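Local coordinates for periplasmic binding protein (Pseudomonas aeruginosa, PDB 2R79), which binds heme in the periplasm and probably hands it on for uptake into the cell, at residues I148-A151 and G152-L156. Residues are numbered along the deposited sequence; the frame is centred on the assembly and turned at random.
Sequences IGNA and GGQLL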
loop_
_atom_site.group_PDB
_atom_site.type_symbol
_atom_site.label_atom_id
_atom_site.label_comp_id
_atom_site.label_asym_id
_atom_site.label_seq_id
_atom_site.Cartn_x
_atom_site.Cartn_y
_atom_site.Cartn_z
ATOM N N ILE A 148 25.247 15.423 9.655
ATOM C CA ILE A 148 24.002 16.037 9.236
ATOM C C ILE A 148 24.186 16.400 7.773
ATOM O O ILE A 148 25.132 17.100 7.414
ATOM C CB ILE A 148 23.686 17.321 10.010
ATOM C CG1 ILE A 148 23.657 17.043 11.515
ATOM C CG2 ILE A 148 22.337 17.859 9.549
ATOM C CD1 ILE A 148 22.692 15.942 11.923
ATOM N N GLY A 149 23.285 15.919 6.926
ATOM C CA GLY A 149 23.396 16.201 5.511
ATOM C C GLY A 149 22.220 16.941 4.908
ATOM O O GLY A 149 21.162 17.061 5.520
ATOM N N ASN A 150 22.435 17.446 3.699
ATOM C CA ASN A 150 21.433 18.180 2.934
ATOM C C ASN A 150 21.458 17.533 1.559
ATOM O O ASN A 150 22.232 17.935 0.685
ATOM C CB ASN A 150 21.824 19.657 2.815
ATOM C CG ASN A 150 20.704 20.515 2.252
ATOM O OD1 ASN A 150 20.892 21.699 1.965
ATOM N ND2 ASN A 150 19.533 19.924 2.098
ATOM N N ALA A 151 20.615 16.529 1.369
ATOM C CA ALA A 151 20.588 15.814 0.109
ATOM C C ALA A 151 22.000 15.269 -0.099
ATOM O O ALA A 151 22.546 15.311 -1.203
ATOM C CB ALA A 151 20.197 16.745 -1.027
ATOM N N GLY A 152 22.592 14.785 0.993
ATOM C CA GLY A 152 23.925 14.206 0.944
ATOM C C GLY A 152 25.087 15.175 0.871
ATOM O O GLY A 152 26.240 14.757 0.893
ATOM N N GLY A 153 24.807 16.468 0.784
ATOM C CA GLY A 153 25.896 17.427 0.707
ATOM C C GLY A 153 25.960 18.325 1.921
ATOM O O GLY A 153 25.206 18.137 2.878
ATOM N N GLN A 154 26.875 19.291 1.890
ATOM C CA GLN A 154 27.028 20.253 2.982
ATOM C C GLN A 154 27.099 19.565 4.341
ATOM O O GLN A 154 26.480 20.007 5.309
ATOM C CB GLN A 154 25.852 21.230 2.961
ATOM C CG GLN A 154 25.788 22.100 1.716
ATOM C CD GLN A 154 24.423 22.734 1.517
ATOM O OE1 GLN A 154 23.794 23.208 2.468
ATOM N NE2 GLN A 154 23.957 22.752 0.272
ATOM N N LEU A 155 27.868 18.486 4.405
ATOM C CA LEU A 155 28.009 17.711 5.627
ATOM C C LEU A 155 28.495 18.448 6.860
ATOM O O LEU A 155 29.491 19.168 6.820
ATOM C CB LEU A 155 28.948 16.529 5.392
ATOM C CG LEU A 155 28.472 15.410 4.476
ATOM C CD1 LEU A 155 29.437 14.234 4.599
ATOM C CD2 LEU A 155 27.073 14.977 4.882
ATOM N N LEU A 156 27.775 18.259 7.959
ATOM C CA LEU A 156 28.155 18.836 9.239
ATOM C C LEU A 156 28.387 17.638 10.169
ATOM O O LEU A 156 27.531 16.758 10.283
ATOM C CB LEU A 156 27.043 19.732 9.801
ATOM C CG LEU A 156 26.812 21.119 9.190
ATOM C CD1 LEU A 156 25.684 21.815 9.943
ATOM C CD2 LEU A 156 28.094 21.958 9.273
HETATM O O HOH W 1 23.893 19.930 6.435
#
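A beta hairpin at the edge of the heme pocket joins strand 143-150 to strand 155-158 through a type I' turn from N150 to G153, with A151 and G152 at its corners. Positive phi at both corners, 58° at A151 and 77° at G152, gives the turn its type I' form. The turn is closed by G153 N donating to N150 O (3.0 Å), while N150 N returns a bond to G153 O. Two residues back on one strand and three on along the other, I148 and L156 form a second hydrogen-bonded antiparallel pair: I148 N reaches L156 O at 2.7 Å, nearly straight, and L156 N reaches I148 O at 2.9 Å. Between the two pairs the register slips by one residue, a beta bulge, with Q154 and L155 facing G149 and the chain turning a corner at Q154. A water fills in there, donating to I148 O and to Q154 O (2.8 Å), and L155 CA adds a CH...O contact to I148 O.

I148, N150 and L156 share one face. CB of I148 packs on CB of L156 at 4.1 Å; beyond CB the isoleucine turns from L156, and its side chain touches the heme. N150 and Q154 lie side by side and point the same way, chi1 of N150 (-170°) setting its CG opposite the backbone N; their amide planes are almost perpendicular. L155 sends CD2 back to CA of side-chain-free G149 (3.9 Å). D202 takes hydrogen bonds from A151 N and G152 N, and P42 of a second subunit packs on N150. This is a two-residue type I' hairpin followed by a bulge, here bordering a heme site.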